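PDB 4B7H: catalase from Corynebacterium glutamicum, which breaks down hydrogen peroxide to water and oxygen at a haem iron, which here carries the inhibitor nitric oxide, and also binds NADPH. Local coordinates for residues His70-Gly75 with Gln114-Thr119; Pro156-Ser161 with Asp178-Ala183; Gly266-Trp271 with Tyr309-Arg314. All coordinates share one frame; numbering follows the deposited sequence.

Contact 1. Residues His70-Gly75 with Gln114-Thr119. With HEM (protoporphyrin IX containing Fe), chain E; NO (nitric oxide), chain F.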
loop_
_atom_site.group_PDB
_atom_site.type_symbol
_atom_site.label_atom_id
_atom_site.label_comp_id
_atom_site.label_asym_id
_atom_site.label_seq_id
_atom_site.Cartn_x
_atom_site.Cartn_y
_atom_site.Cartn_z
ATOM N N HIS A 70 -3.049 -2.885 -20.750
ATOM C CA HIS A 70 -1.688 -3.079 -21.277
ATOM C C HIS A 70 -0.776 -3.827 -20.291
ATOM O O HIS A 70 0.438 -3.621 -20.275
ATOM C CB HIS A 70 -1.034 -1.760 -21.716
ATOM C CG HIS A 70 -1.703 -1.084 -22.881
ATOM N ND1 HIS A 70 -1.210 -1.159 -24.170
ATOM C CD2 HIS A 70 -2.782 -0.265 -22.940
ATOM C CE1 HIS A 70 -1.972 -0.437 -24.975
ATOM N NE2 HIS A 70 -2.936 0.111 -24.256
ATOM N N ALA A 71 -1.360 -4.728 -19.504
ATOM C CA ALA A 71 -0.598 -5.520 -18.532
ATOM C C ALA A 71 0.531 -6.346 -19.136
ATOM O O ALA A 71 1.597 -6.461 -18.526
ATOM C CB ALA A 71 -1.524 -6.434 -17.755
ATOM N N LYS A 72 0.279 -6.952 -20.299
ATOM C CA LYS A 72 1.234 -7.875 -20.928
ATOM C C LYS A 72 2.116 -7.146 -21.931
ATOM O O LYS A 72 1.655 -6.764 -23.007
ATOM C CB LYS A 72 0.505 -9.011 -21.658
ATOM C CG LYS A 72 1.461 -10.033 -22.297
ATOM C CD LYS A 72 2.040 -10.968 -21.225
ATOM C CE LYS A 72 3.212 -11.841 -21.711
ATOM N NZ LYS A 72 2.863 -12.657 -22.918
ATOM N N GLY A 73 3.384 -6.955 -21.601
ATOM C CA GLY A 73 4.270 -6.250 -22.504
ATOM C C GLY A 73 5.731 -6.532 -22.250
ATOM O O GLY A 73 6.082 -7.324 -21.369
ATOM N N HIS A 74 6.585 -5.863 -23.018
ATOM C CA HIS A 74 8.015 -6.135 -23.011
ATOM C C HIS A 74 8.671 -4.973 -23.715
ATOM O O HIS A 74 7.998 -4.192 -24.397
ATOM C CB HIS A 74 8.311 -7.425 -23.772
ATOM C CG HIS A 74 7.686 -7.459 -25.128
ATOM N ND1 HIS A 74 6.384 -7.865 -25.331
ATOM C CD2 HIS A 74 8.160 -7.087 -26.342
ATOM C CE1 HIS A 74 6.090 -7.766 -26.616
ATOM N NE2 HIS A 74 7.144 -7.280 -27.248
ATOM N N GLY A 75 9.979 -4.833 -23.573
ATOM C CA GLY A 75 10.595 -3.664 -24.157
ATOM C C GLY A 75 12.090 -3.725 -24.342
ATOM O O GLY A 75 12.714 -4.781 -24.225
ATOM N N GLN A 114 -1.147 -10.333 -17.112
ATOM C CA GLN A 114 0.289 -10.591 -17.135
ATOM C C GLN A 114 0.788 -11.857 -17.805
ATOM O O GLN A 114 1.918 -11.890 -18.284
ATOM C CB GLN A 114 0.803 -10.619 -15.708
ATOM C CG GLN A 114 1.573 -9.403 -15.325
ATOM C CD GLN A 114 2.368 -9.649 -14.069
ATOM O OE1 GLN A 114 1.822 -10.072 -13.054
ATOM N NE2 GLN A 114 3.673 -9.424 -14.140
ATOM N N GLY A 115 -0.016 -12.913 -17.796
ATOM C CA GLY A 115 0.467 -14.194 -18.268
ATOM C C GLY A 115 -0.106 -14.572 -19.614
ATOM O O GLY A 115 0.152 -15.668 -20.120
ATOM N N SER A 116 -0.865 -13.643 -20.193
ATOM C CA SER A 116 -1.717 -13.893 -21.372
ATOM C C SER A 116 -0.889 -13.801 -22.656
ATOM O O SER A 116 0.202 -13.237 -22.649
ATOM C CB SER A 116 -2.907 -12.922 -21.430
ATOM O OG SER A 116 -2.494 -11.590 -21.655
ATOM N N PRO A 117 -1.396 -14.362 -23.766
ATOM C CA PRO A 117 -0.572 -14.415 -24.984
ATOM C C PRO A 117 -0.366 -13.080 -25.707
ATOM O O PRO A 117 -1.295 -12.270 -25.840
ATOM C CB PRO A 117 -1.360 -15.369 -25.897
ATOM C CG PRO A 117 -2.227 -16.149 -24.973
ATOM C CD PRO A 117 -2.610 -15.180 -23.901
ATOM N N ASP A 118 0.844 -12.895 -26.230
ATOM C CA ASP A 118 1.171 -11.735 -27.042
ATOM C C ASP A 118 0.339 -11.675 -28.323
ATOM O O ASP A 118 0.155 -10.594 -28.888
ATOM C CB ASP A 118 2.638 -11.789 -27.471
ATOM C CG ASP A 118 3.620 -11.592 -26.321
ATOM O OD1 ASP A 118 3.256 -11.066 -25.246
ATOM O OD2 ASP A 118 4.794 -11.944 -26.523
ATOM N N THR A 119 -0.143 -12.824 -28.800
ATOM C CA THR A 119 -0.781 -12.867 -30.120
ATOM C C THR A 119 -2.297 -13.087 -30.102
ATOM O O THR A 119 -2.887 -13.497 -31.110
ATOM C CB THR A 119 -0.095 -13.876 -31.081
ATOM O OG1 THR A 119 -0.174 -15.200 -30.539
ATOM C CG2 THR A 119 1.367 -13.515 -31.271
HETATM C CHA HEM E . -1.599 2.117 -20.591
HETATM C CHB HEM E . -5.163 5.223 -19.508
HETATM C CHC HEM E . -6.149 5.628 -24.230
HETATM C CHD HEM E . -1.780 3.833 -25.159
HETATM C C1A HEM E . -2.480 2.902 -19.889
HETATM C C2A HEM E . -2.507 3.068 -18.448
HETATM C C3A HEM E . -3.485 3.941 -18.164
HETATM C C4A HEM E . -4.109 4.344 -19.401
HETATM C CMA HEM E . -3.922 4.470 -16.794
HETATM C CAA HEM E . -1.553 2.365 -17.458
HETATM C CBA HEM E . -0.290 3.199 -17.298
HETATM C CGA HEM E . 0.614 2.687 -16.207
HETATM O O1A HEM E . 1.852 2.756 -16.411
HETATM O O2A HEM E . 0.132 2.221 -15.143
HETATM C C1B HEM E . -5.769 5.592 -20.686
HETATM C C2B HEM E . -6.937 6.434 -20.815
HETATM C C3B HEM E . -7.221 6.521 -22.131
HETATM C C4B HEM E . -6.225 5.761 -22.854
HETATM C CMB HEM E . -7.685 7.058 -19.619
HETATM C CAB HEM E . -8.335 7.300 -22.856
HETATM C CBB HEM E . -8.876 8.408 -22.349
HETATM C C1C HEM E . -4.973 5.338 -24.897
HETATM C C2C HEM E . -4.588 5.747 -26.240
HETATM C C3C HEM E . -3.367 5.236 -26.480
HETATM C C4C HEM E . -2.952 4.518 -25.294
HETATM C CMC HEM E . -5.467 6.594 -27.193
HETATM C CAC HEM E . -2.447 5.390 -27.715
HETATM C CBC HEM E . -2.484 6.467 -28.518
HETATM C C1D HEM E . -1.382 3.153 -24.042
HETATM C C2D HEM E . -0.194 2.363 -23.996
HETATM C C3D HEM E . -0.122 1.826 -22.593
HETATM C C4D HEM E . -1.271 2.350 -21.905
HETATM C CMD HEM E . 0.790 2.104 -25.134
HETATM C CAD HEM E . 0.989 0.941 -22.047
HETATM C CBD HEM E . 2.204 1.819 -21.756
HETATM C CGD HEM E . 3.287 0.878 -21.321
HETATM O O1D HEM E . 3.718 0.936 -20.142
HETATM O O2D HEM E . 3.712 0.040 -22.157
HETATM N NA HEM E . -3.466 3.702 -20.448
HETATM N NB HEM E . -5.358 5.195 -21.940
HETATM N NC HEM E . -3.943 4.592 -24.345
HETATM N ND HEM E . -2.005 3.122 -22.798
HETATM FE FE HEM E . -3.715 4.107 -22.400
HETATM N N NO F . -4.677 2.743 -22.712
HETATM O O NO F . -5.495 2.192 -23.227
HETATM O O HOH W 1 2.416 -8.337 -25.383
HETATM O O HOH W 2 5.202 -9.746 -23.570
#
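Lys72 reaches across to the loop 114-119 and buries its ammonium group there, a worked example of how a charge enters a protein interior once acceptors are ready for it. Its NZ donates to Ser116 O at 2.7 Å, nearly in line with the carbonyl, and forms a salt bridge with Asp118 OD1 at 2.8 Å, approaching from above the carboxylate plane. A second salt bridge, to Asp253, completes its grip. CG stands anti to the backbone N (chi1 -178°), and bends at chi2 and chi4 turn the chain over the loop; Lys72 CD packs 3.2 Å from Ser116 O. This is the tight part.

Toward His74 the two segments draw apart and water takes over. One water donates to both Lys72 O and Asp118 OD1; another donates to OD1 and hydrogen-bonds His74 ND1. OD1 thus serves three partners, a setting likely to keep the carboxylate ionised, while OD2 accepts from Arg256 N and His74 NE2 is hydrogen-bonded to Ser203 OG.

Two residues before Lys72, HEM C3D lies over the middle of the His70 ring, 3.3 Å from its plane; the ring's edge is directed at the nitric oxide oxygen and its ND1 is bonded to Ser108. A histidine stacked above the porphyrin, beside the iron-bound ligand, is the hallmark of the distal haem pocket of catalases.

Contact 2. Residues Pro156-Ser161 with Asp178-Ala183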
loop_
_atom_site.group_PDB
_atom_site.type_symbol
_atom_site.label_atom_id
_atom_site.label_comp_id
_atom_site.label_asym_id
_atom_site.label_seq_id
_atom_site.Cartn_x
_atom_site.Cartn_y
_atom_site.Cartn_z
ATOM N N PRO A 156 -13.164 3.627 -19.298
ATOM C CA PRO A 156 -13.327 2.457 -18.419
ATOM C C PRO A 156 -14.437 1.512 -18.887
ATOM O O PRO A 156 -14.332 0.310 -18.667
ATOM C CB PRO A 156 -13.654 3.083 -17.057
ATOM C CG PRO A 156 -12.946 4.412 -17.108
ATOM C CD PRO A 156 -13.208 4.884 -18.525
ATOM N N ASP A 157 -15.468 2.035 -19.545
ATOM C CA ASP A 157 -16.512 1.175 -20.092
ATOM C C ASP A 157 -15.951 0.257 -21.168
ATOM O O ASP A 157 -16.200 -0.952 -21.172
ATOM C CB ASP A 157 -17.655 2.015 -20.661
ATOM C CG ASP A 157 -18.324 2.851 -19.605
ATOM O OD1 ASP A 157 -18.829 2.259 -18.621
ATOM O OD2 ASP A 157 -18.349 4.090 -19.752
ATOM N N PHE A 158 -15.176 0.830 -22.079
ATOM C CA PHE A 158 -14.586 0.037 -23.136
ATOM C C PHE A 158 -13.656 -1.027 -22.555
ATOM O O PHE A 158 -13.739 -2.209 -22.913
ATOM C CB PHE A 158 -13.824 0.921 -24.115
ATOM C CG PHE A 158 -12.936 0.151 -25.026
ATOM C CD1 PHE A 158 -13.464 -0.833 -25.857
ATOM C CD2 PHE A 158 -11.567 0.365 -25.017
ATOM C CE1 PHE A 158 -12.636 -1.573 -26.694
ATOM C CE2 PHE A 158 -10.737 -0.368 -25.846
ATOM C CZ PHE A 158 -11.270 -1.348 -26.679
ATOM N N ILE A 159 -12.759 -0.624 -21.659
ATOM C CA ILE A 159 -11.802 -1.582 -21.114
ATOM C C ILE A 159 -12.497 -2.684 -20.304
ATOM O O ILE A 159 -12.171 -3.866 -20.459
ATOM C CB ILE A 159 -10.683 -0.888 -20.323
ATOM C CG1 ILE A 159 -9.871 0.042 -21.246
ATOM C CG2 ILE A 159 -9.782 -1.915 -19.656
ATOM C CD1 ILE A 159 -9.141 -0.656 -22.405
ATOM N N HIS A 160 -13.519 -2.332 -19.327
ATOM C CA HIS A 160 -14.248 -3.466 -18.753
ATOM C C HIS A 160 -14.870 -4.320 -19.863
ATOM O O HIS A 160 -14.831 -5.556 -19.813
ATOM C CB HIS A 160 -15.383 -3.012 -17.837
ATOM C CG HIS A 160 -14.968 -2.242 -16.618
ATOM N ND1 HIS A 160 -15.817 -1.497 -15.828
ATOM C CD2 HIS A 160 -13.741 -2.117 -16.060
ATOM C CE1 HIS A 160 -15.127 -0.966 -14.834
ATOM N NE2 HIS A 160 -13.865 -1.323 -14.955
ATOM N N SER A 161 -15.381 -3.816 -20.910
ATOM C CA SER A 161 -16.059 -4.674 -21.886
ATOM C C SER A 161 -15.101 -5.638 -22.579
ATOM O O SER A 161 -15.514 -6.700 -23.057
ATOM C CB SER A 161 -16.843 -3.852 -22.924
ATOM O OG SER A 161 -15.999 -3.330 -23.938
ATOM N N ASP A 178 -21.773 -5.862 -27.653
ATOM C CA ASP A 178 -22.826 -5.015 -27.094
ATOM C C ASP A 178 -22.266 -3.610 -26.893
ATOM O O ASP A 178 -22.885 -2.620 -27.302
ATOM C CB ASP A 178 -23.347 -5.582 -25.769
ATOM C CG ASP A 178 -24.581 -4.855 -25.260
ATOM O OD1 ASP A 178 -25.458 -4.516 -26.083
ATOM O OD2 ASP A 178 -24.670 -4.619 -24.031
ATOM N N PHE A 179 -21.074 -3.518 -26.302
ATOM C CA PHE A 179 -20.467 -2.207 -26.104
ATOM C C PHE A 179 -20.148 -1.536 -27.435
ATOM O O PHE A 179 -20.530 -0.383 -27.655
ATOM C CB PHE A 179 -19.198 -2.252 -25.246
ATOM C CG PHE A 179 -18.554 -0.896 -25.096
ATOM C CD1 PHE A 179 -19.060 0.024 -24.180
ATOM C CD2 PHE A 179 -17.498 -0.509 -25.915
ATOM C CE1 PHE A 179 -18.511 1.292 -24.061
ATOM C CE2 PHE A 179 -16.946 0.768 -25.804
ATOM C CZ PHE A 179 -17.455 1.666 -24.868
ATOM N N TRP A 180 -19.453 -2.246 -28.320
ATOM C CA TRP A 180 -19.038 -1.645 -29.588
ATOM C C TRP A 180 -20.215 -1.122 -30.412
ATOM O O TRP A 180 -20.155 -0.011 -30.941
ATOM C CB TRP A 180 -18.220 -2.626 -30.417
ATOM C CG TRP A 180 -16.752 -2.709 -30.063
ATOM C CD1 TRP A 180 -15.950 -1.708 -29.569
ATOM C CD2 TRP A 180 -15.908 -3.860 -30.220
ATOM N NE1 TRP A 180 -14.660 -2.180 -29.403
ATOM C CE2 TRP A 180 -14.612 -3.493 -29.795
ATOM C CE3 TRP A 180 -16.127 -5.165 -30.674
ATOM C CZ2 TRP A 180 -13.535 -4.387 -29.823
ATOM C CZ3 TRP A 180 -15.064 -6.052 -30.691
ATOM C CH2 TRP A 180 -13.782 -5.661 -30.268
ATOM N N THR A 181 -21.283 -1.911 -30.526
ATOM C CA THR A 181 -22.440 -1.459 -31.307
ATOM C C THR A 181 -23.229 -0.339 -30.634
ATOM O O THR A 181 -23.907 0.434 -31.313
ATOM C CB THR A 181 -23.407 -2.609 -31.667
ATOM O OG1 THR A 181 -23.978 -3.158 -30.472
ATOM C CG2 THR A 181 -22.692 -3.692 -32.454
ATOM N N ARG A 182 -23.165 -0.256 -29.308
ATOM C CA ARG A 182 -23.841 0.826 -28.603
ATOM C C ARG A 182 -22.958 2.072 -28.511
ATOM O O ARG A 182 -23.433 3.147 -28.145
ATOM C CB ARG A 182 -24.327 0.363 -27.226
ATOM C CG ARG A 182 -25.445 -0.673 -27.317
ATOM C CD ARG A 182 -25.935 -1.165 -25.952
ATOM N NE ARG A 182 -26.975 -2.163 -26.153
ATOM C CZ ARG A 182 -28.250 -1.868 -26.388
ATOM N NH1 ARG A 182 -28.647 -0.600 -26.412
ATOM N NH2 ARG A 182 -29.129 -2.839 -26.601
ATOM N N ALA A 183 -21.681 1.924 -28.865
ATOM C CA ALA A 183 -20.749 3.048 -28.957
ATOM C C ALA A 183 -20.182 3.075 -30.369
ATOM O O ALA A 183 -19.015 2.743 -30.582
ATOM C CB ALA A 183 -19.622 2.902 -27.923
#
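Phe179 holds CG anti to its backbone N (chi1 178°), which carries its ring into the gap between segments 156-161 and 178-182, and the like torsion of Phe158 sets that ring alongside. The axes of these segments approach to 10.2 Å and run roughly antiparallel, at 147°. The Phe179 ring lies against the backbone of the other helix: Phe158 CA sits over the face, 3.9 Å from the ring centroid, in a CH-pi contact, with Asp157 C above the same face nearer the rim. On the opposite face lies Ala183 CB, from just beyond the end of the ring's own helix, so the ring is sandwiched and its rotation restricted.

The two Phe side chains cross at about a right angle, Phe158 CB touching Phe179 CE2 at 3.6 Å. At the root of the Phe179 side chain, Ser161 OG comes to 3.6 Å from Phe179 CB. This hydroxyl can face an apolar neighbour because it donates to Phe158 O (2.7 Å), one turn back in its own helix.

Trp180 brings its indole back toward Phe158. The rings meet rim to rim, with Phe158 CE1 3.4 Å from Trp180 NE1 and the planes inclined at 32°. Phe148 touches both rings and extends the cluster. The Phe158 side chain is about 6 Å from the bound nitric oxide and about 8 Å from the haem, so this packing lies just behind the haem pocket.

No hydrogen bond joins the segments; the principle illustrated is helix packing by ring and backbone surfaces. Polar groups on the outer sides turn to other chains: Asp157 pairs with Lys55 of a second subunit and Asp178 bonds Tyr397 of a third. Within the chain, helix 187-194 covers Trp180, and helix 487-498 lies against Thr181 and Arg182 of helix 173-182.

Contact 3. Residues Gly266-Trp271 with Tyr309-Arg314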
loop_
_atom_site.group_PDB
_atom_site.type_symbol
_atom_site.label_atom_id
_atom_site.label_comp_id
_atom_site.label_asym_id
_atom_site.label_seq_id
_atom_site.Cartn_x
_atom_site.Cartn_y
_atom_site.Cartn_z
ATOM N N GLY A 266 21.877 -9.017 -32.763
ATOM C CA GLY A 266 22.366 -7.865 -33.499
ATOM C C GLY A 266 21.462 -7.396 -34.625
ATOM O O GLY A 266 21.846 -6.528 -35.419
ATOM N N ASP A 267 20.264 -7.971 -34.706
ATOM C CA ASP A 267 19.296 -7.588 -35.728
ATOM C C ASP A 267 18.416 -6.460 -35.193
ATOM O O ASP A 267 17.218 -6.647 -34.939
ATOM C CB ASP A 267 18.449 -8.803 -36.127
ATOM C CG ASP A 267 17.578 -8.544 -37.346
ATOM O OD1 ASP A 267 17.825 -7.557 -38.070
ATOM O OD2 ASP A 267 16.647 -9.344 -37.586
ATOM N N PHE A 268 19.021 -5.293 -35.018
ATOM C CA PHE A 268 18.351 -4.181 -34.358
ATOM C C PHE A 268 17.227 -3.606 -35.215
ATOM O O PHE A 268 17.473 -3.155 -36.330
ATOM C CB PHE A 268 19.362 -3.076 -34.046
ATOM C CG PHE A 268 20.569 -3.543 -33.265
ATOM C CD1 PHE A 268 20.439 -4.393 -32.169
ATOM C CD2 PHE A 268 21.841 -3.123 -33.636
ATOM C CE1 PHE A 268 21.563 -4.806 -31.453
ATOM C CE2 PHE A 268 22.957 -3.530 -32.935
ATOM C CZ PHE A 268 22.819 -4.374 -31.838
ATOM N N PRO A 269 15.990 -3.602 -34.694
ATOM C CA PRO A 269 14.871 -3.054 -35.467
ATOM C C PRO A 269 14.893 -1.527 -35.501
ATOM O O PRO A 269 15.297 -0.874 -34.522
ATOM C CB PRO A 269 13.638 -3.563 -34.714
ATOM C CG PRO A 269 14.100 -3.700 -33.303
ATOM C CD PRO A 269 15.549 -4.146 -33.396
ATOM N N ILE A 270 14.463 -0.975 -36.634
ATOM C CA ILE A 270 14.497 0.458 -36.876
ATOM C C ILE A 270 13.123 0.936 -37.335
ATOM O O ILE A 270 12.399 0.207 -38.022
ATOM C CB ILE A 270 15.558 0.797 -37.954
ATOM C CG1 ILE A 270 16.954 0.397 -37.472
ATOM C CG2 ILE A 270 15.531 2.273 -38.319
ATOM C CD1 ILE A 270 17.975 0.318 -38.581
ATOM N N TRP A 271 12.756 2.145 -36.925
ATOM C CA TRP A 271 11.566 2.820 -37.429
ATOM C C TRP A 271 11.945 4.207 -37.913
ATOM O O TRP A 271 12.717 4.910 -37.254
ATOM C CB TRP A 271 10.526 2.985 -36.321
ATOM C CG TRP A 271 9.772 1.740 -35.965
ATOM C CD1 TRP A 271 8.497 1.418 -36.345
ATOM C CD2 TRP A 271 10.239 0.647 -35.161
ATOM N NE1 TRP A 271 8.143 0.189 -35.829
ATOM C CE2 TRP A 271 9.191 -0.300 -35.092
ATOM C CE3 TRP A 271 11.436 0.380 -34.485
ATOM C CZ2 TRP A 271 9.303 -1.494 -34.374
ATOM C CZ3 TRP A 271 11.549 -0.809 -33.769
ATOM C CH2 TRP A 271 10.487 -1.732 -33.719
ATOM N N TYR A 309 15.150 8.701 -37.431
ATOM C CA TYR A 309 14.822 7.302 -37.189
ATOM C C TYR A 309 15.162 6.949 -35.752
ATOM O O TYR A 309 15.936 7.655 -35.097
ATOM C CB TYR A 309 15.584 6.377 -38.151
ATOM C CG TYR A 309 17.081 6.301 -37.898
ATOM C CD1 TYR A 309 17.957 7.197 -38.502
ATOM C CD2 TYR A 309 17.618 5.326 -37.061
ATOM C CE1 TYR A 309 19.327 7.130 -38.269
ATOM C CE2 TYR A 309 18.979 5.249 -36.818
ATOM C CZ TYR A 309 19.834 6.151 -37.425
ATOM O OH TYR A 309 21.193 6.064 -37.179
ATOM N N PHE A 310 14.603 5.852 -35.256
ATOM C CA PHE A 310 15.090 5.299 -34.000
ATOM C C PHE A 310 15.403 3.817 -34.164
ATOM O O PHE A 310 14.859 3.141 -35.047
ATOM C CB PHE A 310 14.174 5.613 -32.796
ATOM C CG PHE A 310 12.852 4.890 -32.793
ATOM C CD1 PHE A 310 12.766 3.568 -32.371
ATOM C CD2 PHE A 310 11.682 5.556 -33.148
ATOM C CE1 PHE A 310 11.544 2.911 -32.334
ATOM C CE2 PHE A 310 10.453 4.904 -33.120
ATOM C CZ PHE A 310 10.388 3.579 -32.716
ATOM N N ILE A 311 16.319 3.337 -33.333
ATOM C CA ILE A 311 16.829 1.978 -33.411
ATOM C C ILE A 311 16.803 1.370 -32.015
ATOM O O ILE A 311 17.068 2.063 -31.028
ATOM C CB ILE A 311 18.266 1.974 -34.012
ATOM C CG1 ILE A 311 18.810 0.553 -34.170
ATOM C CG2 ILE A 311 19.215 2.874 -33.208
ATOM C CD1 ILE A 311 20.104 0.487 -34.981
ATOM N N LEU A 312 16.436 0.095 -31.924
ATOM C CA LEU A 312 16.446 -0.591 -30.634
ATOM C C LEU A 312 17.685 -1.474 -30.596
ATOM O O LEU A 312 17.776 -2.457 -31.348
ATOM C CB LEU A 312 15.182 -1.431 -30.440
ATOM C CG LEU A 312 13.859 -0.676 -30.603
ATOM C CD1 LEU A 312 12.668 -1.602 -30.355
ATOM C CD2 LEU A 312 13.809 0.536 -29.681
ATOM N N ASN A 313 18.640 -1.122 -29.738
ATOM C CA ASN A 313 19.915 -1.837 -29.713
ATOM C C ASN A 313 20.378 -2.323 -28.338
ATOM O O ASN A 313 21.530 -2.718 -28.180
ATOM C CB ASN A 313 21.023 -1.006 -30.388
ATOM C CG ASN A 313 21.310 0.303 -29.660
ATOM O OD1 ASN A 313 20.757 0.575 -28.586
ATOM N ND2 ASN A 313 22.183 1.120 -30.244
ATOM N N ARG A 314 19.487 -2.312 -27.352
ATOM C CA ARG A 314 19.862 -2.750 -26.016
ATOM C C ARG A 314 18.689 -3.426 -25.325
ATOM O O ARG A 314 17.623 -2.826 -25.167
ATOM C CB ARG A 314 20.353 -1.551 -25.195
ATOM C CG ARG A 314 20.542 -1.833 -23.691
ATOM C CD ARG A 314 21.725 -2.774 -23.404
ATOM N NE ARG A 314 22.975 -2.171 -23.856
ATOM C CZ ARG A 314 23.727 -2.634 -24.849
ATOM N NH1 ARG A 314 23.391 -3.753 -25.482
ATOM N NH2 ARG A 314 24.833 -1.986 -25.197
#
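Trp271 and Phe310 exchange two backbone hydrogen bonds, Trp271 N to Phe310 O at 3.0 Å and Phe310 N to Trp271 O at 2.9 Å, the hydrogen-bonded pair of an antiparallel junction. Leu312 N donates to Pro269 O, also at 3.0 Å, and closes the next ring of bonds. Between them Ile270 and Ile311 form the non-hydrogen-bonded pair, where CA-H groups lean on the same carbonyls: Ile311 CA toward Pro269 O and Ile270 CA toward Phe310 O.

The outward-turned polar groups find partners in other parts of the same chain. Ile270 N donates to Gln234 OE1, and Ile311 makes backbone bonds with Glu79. The Trp271 indole N-H is taken by Gln206 O, while the Asn313 amide is satisfied at both ends, OD1 by Ser4 and ND2 by Glu79. Leu312 O is the exception: the contact buries it without any hydrogen-bonding partner in the model, and Phe268 CB presses to 3.2 Å from it.

Phe268 lies over Asn313, whose CB stands 3.7 Å from the ring centroid and only 5° off the ring normal; Gly266 O sits over the opposite face. At the other end the Trp271 and Phe310 rings run nearly parallel (17°) but slid apart, Trp271 CE3 reaching Phe310 CE1 at 3.3 Å. CG of Phe310 is wedged between its backbone N and carbonyl carbon (chi1 71°), which brings Trp271 CB over the ring face. Leu312 CD1 packs on Trp271 CZ3 on the same side of the sheet.

Where strand 305-314 meets strand 73-82, Asn313 and Arg314 share Phe77 as their opposite residue, a classic beta bulge. Antiparallel pairing of strands 270-279 and 305-314, with Phe310 and Leu312 packed on strand 100-108 and Trp271 on strand 223-232, is typical of the beta-barrel at the heart of the catalase fold.

How the contacts relate
The three contacts show how chemistry follows place in the fold. Contacts 1 and 2 are buried, whereas contact 3 is only partly so. Contacts 1 and 3 reach the same sheet through neighbouring strands 73-82 and 305-314, yet contact 1 depends on a charged side chain and waters, contact 3 on backbone pairing. Contact 2 uses helices instead and has no hydrogen bond between its segments. It lies some 36 Å, centre to centre, from contact 3, on the opposite side of the chain's centre. Contacts 1 and 2 both touch a second subunit, and contact 2 also a third, while contact 3 meets no other chain. Among the three, contact 1 alone contains a residue of the haem pocket.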